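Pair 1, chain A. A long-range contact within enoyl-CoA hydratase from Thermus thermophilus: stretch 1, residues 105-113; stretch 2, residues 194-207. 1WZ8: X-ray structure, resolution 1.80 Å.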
# COMPACT_ATOMS: atom_id res chain seq x y z
N ARG A 105 -11.08 -16.62 -16.16
CA ARG A 105 -12.28 -16.24 -16.90
C ARG A 105 -13.31 -15.51 -16.04
O ARG A 105 -13.34 -15.67 -14.82
CB ARG A 105 -12.94 -17.48 -17.51
CG ARG A 105 -11.97 -18.46 -18.13
CD ARG A 105 -11.06 -17.77 -19.13
NE ARG A 105 -9.90 -18.59 -19.44
CZ ARG A 105 -8.83 -18.14 -20.10
NH1 ARG A 105 -8.79 -16.88 -20.50
NH2 ARG A 105 -7.80 -18.95 -20.32
N PRO A 106 -14.14 -14.67 -16.67
CA PRO A 106 -15.17 -13.93 -15.94
C PRO A 106 -16.15 -14.89 -15.29
O PRO A 106 -16.49 -15.92 -15.88
CB PRO A 106 -15.84 -13.09 -17.04
CG PRO A 106 -14.71 -12.86 -18.00
CD PRO A 106 -14.07 -14.23 -18.07
N VAL A 107 -16.58 -14.56 -14.08
CA VAL A 107 -17.52 -15.38 -13.33
C VAL A 107 -18.78 -14.57 -13.06
O VAL A 107 -18.71 -13.44 -12.59
CB VAL A 107 -16.90 -15.83 -11.98
CG1 VAL A 107 -17.92 -16.64 -11.17
CG2 VAL A 107 -15.64 -16.64 -12.22
N VAL A 108 -19.93 -15.16 -13.38
CA VAL A 108 -21.21 -14.51 -13.18
C VAL A 108 -22.01 -15.32 -12.17
O VAL A 108 -21.99 -16.55 -12.20
CB VAL A 108 -22.02 -14.46 -14.50
CG1 VAL A 108 -23.38 -13.79 -14.25
CG2 VAL A 108 -21.24 -13.71 -15.57
N ALA A 109 -22.70 -14.63 -11.27
CA ALA A 109 -23.52 -15.31 -10.27
C ALA A 109 -24.99 -14.96 -10.44
O ALA A 109 -25.35 -13.79 -10.51
CB ALA A 109 -23.05 -14.95 -8.87
N ALA A 110 -25.84 -15.98 -10.52
CA ALA A 110 -27.28 -15.77 -10.64
C ALA A 110 -27.78 -15.90 -9.21
O ALA A 110 -28.11 -16.99 -8.75
CB ALA A 110 -27.90 -16.85 -11.53
N VAL A 111 -27.81 -14.78 -8.51
CA VAL A 111 -28.21 -14.76 -7.10
C VAL A 111 -29.72 -14.71 -6.91
O VAL A 111 -30.33 -13.65 -6.90
CB VAL A 111 -27.55 -13.56 -6.39
CG1 VAL A 111 -27.61 -13.75 -4.89
CG2 VAL A 111 -26.10 -13.43 -6.86
N GLU A 112 -30.30 -15.89 -6.73
CA GLU A 112 -31.74 -16.03 -6.55
C GLU A 112 -32.18 -16.12 -5.10
O GLU A 112 -31.63 -16.89 -4.32
CB GLU A 112 -32.23 -17.29 -7.28
CG GLU A 112 -31.98 -17.29 -8.78
CD GLU A 112 -32.29 -18.64 -9.40
OE1 GLU A 112 -31.57 -19.62 -9.11
OE2 GLU A 112 -33.26 -18.73 -10.19
N LYS A 113 -33.18 -15.31 -4.75
CA LYS A 113 -33.79 -15.29 -3.42
C LYS A 113 -32.96 -14.98 -2.18
O LYS A 113 -33.32 -14.11 -1.41
CB LYS A 113 -34.53 -16.60 -3.18
CG LYS A 113 -35.62 -16.90 -4.18
CD LYS A 113 -36.40 -18.14 -3.78
CE LYS A 113 -37.45 -18.48 -4.84
NZ LYS A 113 -36.80 -18.73 -6.16
N LYS A 194 -36.58 -13.24 -13.54
CA LYS A 194 -35.64 -13.06 -14.64
C LYS A 194 -34.17 -13.19 -14.27
O LYS A 194 -33.30 -13.05 -15.13
CB LYS A 194 -35.85 -11.68 -15.27
CG LYS A 194 -37.25 -11.41 -15.80
CD LYS A 194 -37.46 -12.13 -17.12
CE LYS A 194 -38.81 -11.78 -17.72
NZ LYS A 194 -38.96 -12.34 -19.09
N VAL A 195 -33.89 -13.46 -13.00
CA VAL A 195 -32.50 -13.56 -12.54
C VAL A 195 -31.63 -14.52 -13.35
O VAL A 195 -30.64 -14.10 -13.96
CB VAL A 195 -32.43 -13.95 -11.04
CG1 VAL A 195 -30.97 -14.11 -10.60
CG2 VAL A 195 -33.12 -12.88 -10.20
N TYR A 196 -31.99 -15.80 -13.36
CA TYR A 196 -31.19 -16.76 -14.12
C TYR A 196 -31.10 -16.38 -15.60
O TYR A 196 -30.02 -16.42 -16.19
CB TYR A 196 -31.77 -18.17 -14.00
CG TYR A 196 -31.01 -19.17 -14.84
CD1 TYR A 196 -29.69 -19.51 -14.52
CD2 TYR A 196 -31.58 -19.74 -15.98
CE1 TYR A 196 -28.96 -20.40 -15.32
CE2 TYR A 196 -30.85 -20.62 -16.78
CZ TYR A 196 -29.55 -20.94 -16.45
OH TYR A 196 -28.83 -21.81 -17.24
N GLU A 197 -32.23 -16.00 -16.19
CA GLU A 197 -32.25 -15.61 -17.60
C GLU A 197 -31.26 -14.49 -17.92
O GLU A 197 -30.52 -14.57 -18.90
CB GLU A 197 -33.66 -15.19 -18.00
CG GLU A 197 -33.76 -14.53 -19.37
CD GLU A 197 -35.19 -14.19 -19.75
OE1 GLU A 197 -35.99 -15.14 -19.92
OE2 GLU A 197 -35.52 -12.99 -19.87
N LYS A 198 -31.27 -13.44 -17.10
CA LYS A 198 -30.37 -12.30 -17.32
C LYS A 198 -28.92 -12.69 -17.03
O LYS A 198 -28.01 -12.28 -17.74
CB LYS A 198 -30.77 -11.13 -16.42
CG LYS A 198 -29.91 -9.87 -16.59
CD LYS A 198 -30.06 -9.26 -17.99
CE LYS A 198 -29.25 -7.98 -18.13
NZ LYS A 198 -29.42 -7.35 -19.47
N ALA A 199 -28.72 -13.48 -15.98
CA ALA A 199 -27.36 -13.90 -15.64
C ALA A 199 -26.76 -14.71 -16.79
O ALA A 199 -25.60 -14.54 -17.14
CB ALA A 199 -27.38 -14.73 -14.36
N LEU A 200 -27.56 -15.59 -17.38
CA LEU A 200 -27.10 -16.41 -18.49
C LEU A 200 -26.77 -15.51 -19.69
O LEU A 200 -25.77 -15.72 -20.38
CB LEU A 200 -28.17 -17.44 -18.87
CG LEU A 200 -27.81 -18.36 -20.05
CD1 LEU A 200 -26.50 -19.09 -19.75
CD2 LEU A 200 -28.94 -19.34 -20.30
N GLU A 201 -27.61 -14.51 -19.92
CA GLU A 201 -27.39 -13.57 -21.02
C GLU A 201 -26.05 -12.86 -20.84
O GLU A 201 -25.28 -12.66 -21.80
CB GLU A 201 -28.53 -12.55 -21.05
CG GLU A 201 -28.40 -11.51 -22.16
CD GLU A 201 -29.38 -10.36 -21.99
OE1 GLU A 201 -30.60 -10.63 -21.91
OE2 GLU A 201 -28.93 -9.20 -21.94
N VAL A 202 -25.77 -12.45 -19.61
CA VAL A 202 -24.53 -11.77 -19.29
C VAL A 202 -23.36 -12.72 -19.53
O VAL A 202 -22.37 -12.36 -20.17
CB VAL A 202 -24.51 -11.31 -17.81
CG1 VAL A 202 -23.15 -10.73 -17.45
CG2 VAL A 202 -25.60 -10.25 -17.59
N ALA A 203 -23.48 -13.94 -19.03
CA ALA A 203 -22.42 -14.93 -19.20
C ALA A 203 -22.16 -15.21 -20.67
O ALA A 203 -21.01 -15.29 -21.10
CB ALA A 203 -22.80 -16.23 -18.48
N GLU A 204 -23.23 -15.35 -21.45
CA GLU A 204 -23.07 -15.62 -22.87
C GLU A 204 -22.32 -14.47 -23.54
O GLU A 204 -21.41 -14.71 -24.34
CB GLU A 204 -24.43 -15.83 -23.54
CG GLU A 204 -24.32 -16.23 -25.01
CD GLU A 204 -25.64 -16.69 -25.59
OE1 GLU A 204 -25.66 -17.11 -26.77
OE2 GLU A 204 -26.66 -16.63 -24.87
N ARG A 205 -22.70 -13.23 -23.22
CA ARG A 205 -22.06 -12.05 -23.79
C ARG A 205 -20.57 -12.05 -23.47
O ARG A 205 -19.75 -11.69 -24.32
CB ARG A 205 -22.68 -10.76 -23.24
CG ARG A 205 -24.01 -10.36 -23.89
CD ARG A 205 -24.51 -9.03 -23.33
NE ARG A 205 -23.63 -7.91 -23.66
CZ ARG A 205 -23.72 -6.70 -23.11
NH1 ARG A 205 -24.65 -6.45 -22.20
NH2 ARG A 205 -22.88 -5.74 -23.47
N LEU A 206 -20.22 -12.43 -22.25
CA LEU A 206 -18.83 -12.49 -21.84
C LEU A 206 -18.09 -13.57 -22.63
O LEU A 206 -16.94 -13.38 -23.03
CB LEU A 206 -18.72 -12.78 -20.34
CG LEU A 206 -19.16 -11.63 -19.43
CD1 LEU A 206 -19.39 -12.14 -18.02
CD2 LEU A 206 -18.11 -10.53 -19.45
N ALA A 207 -18.76 -14.69 -22.87
CA ALA A 207 -18.16 -15.78 -23.63
C ALA A 207 -17.94 -15.36 -25.08
O ALA A 207 -17.13 -15.94 -25.79
CB ALA A 207 -19.05 -17.03 -23.57
O HOH W 1 -34.38 -16.77 -11.92

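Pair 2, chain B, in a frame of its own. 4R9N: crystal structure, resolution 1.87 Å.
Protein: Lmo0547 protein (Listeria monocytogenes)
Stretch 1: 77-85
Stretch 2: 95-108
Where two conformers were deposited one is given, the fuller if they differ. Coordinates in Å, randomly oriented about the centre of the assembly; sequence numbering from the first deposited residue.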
# COMPACT_ATOMS: atom_id res chain seq x y z
N ASP B 77 12.40 14.46 13.32
CA ASP B 77 11.61 15.44 12.58
C ASP B 77 10.56 14.86 11.59
O ASP B 77 9.83 15.59 11.00
CB ASP B 77 12.51 16.46 11.85
CG ASP B 77 13.37 17.32 12.82
OD1 ASP B 77 13.01 17.50 14.01
OD2 ASP B 77 14.44 17.82 12.39
N LEU B 78 10.51 13.55 11.39
CA LEU B 78 9.57 12.96 10.47
C LEU B 78 8.15 13.07 11.00
O LEU B 78 7.97 13.00 12.20
CB LEU B 78 9.91 11.46 10.29
CG LEU B 78 9.07 10.67 9.26
CD1 LEU B 78 9.25 11.15 7.84
CD2 LEU B 78 9.47 9.20 9.26
N THR B 79 7.16 13.25 10.13
CA THR B 79 5.76 13.00 10.51
C THR B 79 5.20 11.87 9.67
O THR B 79 5.29 11.92 8.45
CB THR B 79 4.92 14.28 10.33
OG1 THR B 79 5.52 15.29 11.16
CG2 THR B 79 3.49 14.10 10.78
N ILE B 80 4.66 10.85 10.34
CA ILE B 80 4.03 9.67 9.70
C ILE B 80 2.51 9.81 9.77
O ILE B 80 1.96 10.12 10.86
CB ILE B 80 4.45 8.38 10.43
CG1 ILE B 80 5.95 8.31 10.51
CG2 ILE B 80 3.94 7.13 9.70
CD1 ILE B 80 6.40 7.13 11.35
N ILE B 81 1.86 9.60 8.63
CA ILE B 81 0.43 9.83 8.45
C ILE B 81 -0.24 8.55 7.91
O ILE B 81 0.15 8.03 6.85
CB ILE B 81 0.15 10.91 7.39
CG1 ILE B 81 1.02 12.15 7.60
CG2 ILE B 81 -1.34 11.23 7.29
CD1 ILE B 81 0.58 12.98 8.75
N PRO B 82 -1.30 8.08 8.58
CA PRO B 82 -2.04 6.91 8.05
C PRO B 82 -2.89 7.37 6.87
O PRO B 82 -3.44 8.52 6.89
CB PRO B 82 -2.92 6.47 9.26
CG PRO B 82 -3.02 7.65 10.09
CD PRO B 82 -1.78 8.47 9.90
N LEU B 83 -2.93 6.56 5.82
CA LEU B 83 -3.61 6.94 4.60
C LEU B 83 -5.03 6.33 4.55
O LEU B 83 -5.72 6.49 3.53
CB LEU B 83 -2.82 6.52 3.40
CG LEU B 83 -1.47 7.20 3.30
CD1 LEU B 83 -0.69 6.65 2.13
CD2 LEU B 83 -1.57 8.69 3.25
N ILE B 84 -5.43 5.59 5.59
CA ILE B 84 -6.73 4.90 5.58
C ILE B 84 -7.15 4.76 7.04
O ILE B 84 -6.29 4.64 7.90
CB ILE B 84 -6.68 3.52 4.90
CG1 ILE B 84 -8.08 2.92 4.90
CG2 ILE B 84 -5.67 2.57 5.51
CD1 ILE B 84 -8.29 2.03 3.78
N GLY B 85 -8.44 4.85 7.33
CA GLY B 85 -8.93 4.73 8.71
C GLY B 85 -8.91 3.28 9.23
O GLY B 85 -8.50 2.40 8.56
N HIS B 95 -4.03 -2.51 11.05
CA HIS B 95 -4.57 -1.16 10.82
C HIS B 95 -3.51 -0.14 10.74
O HIS B 95 -2.52 -0.21 11.49
CB HIS B 95 -5.48 -0.77 11.99
CG HIS B 95 -6.72 -1.58 12.06
ND1 HIS B 95 -7.81 -1.23 12.84
CD2 HIS B 95 -7.06 -2.74 11.44
CE1 HIS B 95 -8.76 -2.13 12.69
NE2 HIS B 95 -8.34 -3.05 11.83
N SER B 96 -3.70 0.75 9.80
CA SER B 96 -2.78 1.83 9.49
C SER B 96 -2.38 2.59 10.77
O SER B 96 -1.22 2.85 10.98
CB SER B 96 -3.45 2.80 8.54
OG SER B 96 -2.52 3.67 7.92
N ASN B 97 -3.33 2.89 11.64
CA ASN B 97 -3.01 3.67 12.85
C ASN B 97 -1.99 3.03 13.76
O ASN B 97 -1.09 3.72 14.26
CB ASN B 97 -4.26 3.97 13.69
CG ASN B 97 -5.13 5.04 13.07
OD1 ASN B 97 -4.65 6.10 12.68
ND2 ASN B 97 -6.44 4.82 13.07
N GLN B 98 -2.14 1.74 14.02
CA GLN B 98 -1.25 0.99 14.86
C GLN B 98 0.12 0.81 14.17
O GLN B 98 1.16 0.91 14.84
CB GLN B 98 -1.78 -0.39 15.15
CG GLN B 98 -0.88 -1.20 16.08
CD GLN B 98 -0.88 -0.69 17.52
OE1 GLN B 98 -1.95 -0.38 18.08
NE2 GLN B 98 0.30 -0.60 18.13
N ILE B 99 0.12 0.56 12.85
CA ILE B 99 1.38 0.50 12.11
C ILE B 99 2.19 1.83 12.21
O ILE B 99 3.40 1.86 12.45
CB ILE B 99 1.16 0.07 10.64
CG1 ILE B 99 0.66 -1.39 10.56
CG2 ILE B 99 2.44 0.21 9.84
CD1 ILE B 99 -0.00 -1.71 9.24
N CYS B 100 1.47 2.93 11.98
CA CYS B 100 2.06 4.25 12.04
C CYS B 100 2.63 4.53 13.42
O CYS B 100 3.73 5.11 13.54
CB CYS B 100 1.09 5.38 11.65
SG CYS B 100 0.73 5.39 9.90
N TYR B 101 1.90 4.17 14.46
CA TYR B 101 2.36 4.36 15.82
C TYR B 101 3.65 3.54 16.07
O TYR B 101 4.62 4.04 16.63
CB TYR B 101 1.29 4.00 16.81
CG TYR B 101 1.71 4.37 18.23
CD1 TYR B 101 2.18 3.40 19.09
CD2 TYR B 101 1.64 5.67 18.67
CE1 TYR B 101 2.61 3.73 20.37
CE2 TYR B 101 2.03 6.00 19.96
CZ TYR B 101 2.53 5.01 20.79
OH TYR B 101 2.92 5.27 22.09
N ASP B 102 3.64 2.27 15.67
CA ASP B 102 4.80 1.44 15.86
C ASP B 102 6.04 1.99 15.13
O ASP B 102 7.18 1.91 15.69
CB ASP B 102 4.54 -0.00 15.45
CG ASP B 102 3.51 -0.71 16.31
OD1 ASP B 102 3.25 -0.29 17.47
OD2 ASP B 102 2.95 -1.72 15.82
N LEU B 103 5.88 2.48 13.89
CA LEU B 103 6.98 3.15 13.19
C LEU B 103 7.41 4.44 13.93
O LEU B 103 8.62 4.71 14.06
CB LEU B 103 6.61 3.49 11.74
CG LEU B 103 6.47 2.27 10.81
CD1 LEU B 103 5.81 2.70 9.51
CD2 LEU B 103 7.83 1.61 10.60
N LYS B 104 6.46 5.15 14.51
CA LYS B 104 6.78 6.40 15.22
C LYS B 104 7.64 6.10 16.44
O LYS B 104 8.57 6.87 16.78
CB LYS B 104 5.49 7.08 15.66
CG LYS B 104 5.65 8.29 16.57
CD LYS B 104 4.95 8.13 17.91
CE LYS B 104 4.73 9.46 18.65
NZ LYS B 104 3.65 10.30 18.03
N LYS B 105 7.30 5.02 17.14
CA LYS B 105 8.09 4.60 18.32
C LYS B 105 9.54 4.22 17.93
O LYS B 105 10.51 4.56 18.67
CB LYS B 105 7.46 3.39 18.98
CG LYS B 105 6.22 3.65 19.79
CD LYS B 105 5.53 2.32 20.04
CE LYS B 105 5.92 1.66 21.35
NZ LYS B 105 4.86 1.84 22.37
N LYS B 106 9.69 3.53 16.79
CA LYS B 106 11.03 3.16 16.27
C LYS B 106 11.88 4.38 15.86
O LYS B 106 13.11 4.35 16.03
CB LYS B 106 10.96 2.13 15.13
CG LYS B 106 10.52 0.73 15.60
CD LYS B 106 10.46 -0.30 14.52
CE LYS B 106 10.13 -1.67 15.10
NZ LYS B 106 10.34 -2.75 14.15
N MSE B 107 11.28 5.43 15.30
CA MSE B 107 12.02 6.63 14.82
C MSE B 107 11.99 7.80 15.76
O MSE B 107 12.52 8.90 15.45
CB MSE B 107 11.53 7.03 13.42
CG MSE B 107 11.86 5.97 12.44
SE MSE B 107 11.48 6.54 10.60
CE MSE B 107 9.72 5.71 10.52
N LYS B 108 11.29 7.62 16.88
CA LYS B 108 11.03 8.68 17.87
C LYS B 108 10.55 9.97 17.25
O LYS B 108 11.02 11.06 17.57
CB LYS B 108 12.30 8.92 18.70
CG LYS B 108 12.76 7.71 19.47
CD LYS B 108 13.98 8.07 20.32
CE LYS B 108 14.43 6.90 21.19
NZ LYS B 108 13.34 6.46 22.11
O HOH W 2 -6.07 3.04 10.36
O HOH W 3 -6.33 0.64 8.41

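Where do the two contacts differ most sharply? They part where the strand runs out beside the first turn of the helix. In pair 1 the closing is made by a charged side chain and a methyl group: Glu A112 CG lies 3.8 Å from Val A195 CG1, and one water joins the two stretches, donating to Glu A112 OE2 (2.8 Å) and accepting from Tyr A196 N (3.0 Å). In pair 2 the matching positions are Ile B84, Ser B96 and Asn B97, and backbone carbonyls take over the role of the carboxylate. One water donates to Ile B84 O (2.9 Å) and accepts from Asn B97 N (3.0 Å); a second donates to Gly B85 O (2.8 Å) and accepts from Ser B96 N (3.0 Å). Amides in the first turn of a helix have no carbonyl of an earlier turn to bind, so water can serve them in both structures.

What backbone geometry do the pairs share? In each, a short strand lies against a helix running almost antiparallel to it, at 173° in pair 1 and 168° in pair 2, with axes approaching to 7.6 and 7.8 Å. Fourteen central residues superpose with an RMSD of 0.7 Å. Every second CA-to-CB bond points toward the helix, at Val A108 and Ala A110 in the strand of pair 1 and at Ile B80 and Pro B82 in that of pair 2; the pattern already holds at the preceding loop residues Pro A106 and Leu B78. No direct hydrogen bond crosses either contact, so packing and bridging water connect the stretches.

How is the middle filled? Val A108 and Ile B80 coincide within 0.2 Å at CA, and each covers several helix residues. Val A108 sets CG2 3.4 Å from Leu A206 CD1 and 4.0 Å from Val A202 CG1. Ile B80 reaches the corresponding positions with its longer branch, CD1 standing 3.7 Å from both Leu B103 CB and Met B107 CE. The end of the contact is then completed by Pro A106 CB against Leu A206 CD1 at 3.8 Å, or by Leu B78 CD2 against Met B107 SE at 3.6 Å; Met B107 is a selenomethionine.

What fills the space where the helix comes closest to the strand's backbone? Ala A199 corresponds to Cys B100, and Ala A110 to Pro B82. In pair 1 two methyl groups meet directly, Ala A110 CB lying 3.6 Å from Ala A199 CB, while the edge of the Tyr A196 ring borders the same alanine, with CD1 4.4 Å from Ala A110 CB. Pair 2 places a sulfur and a proline ring in the matching space: Cys B100 SG is 3.6 Å from Pro B82 N and 3.7 Å from Ile B80 CG2. The proline also approaches polar atoms, with Pro B82 CB 3.1 Å from Ser B96 OG and Pro B82 CG 3.4 Å from Asn B97 OD1. The totals are similar, 430 Å² buried in pair 1 and 480 Å² in pair 2, although the side chains differ throughout.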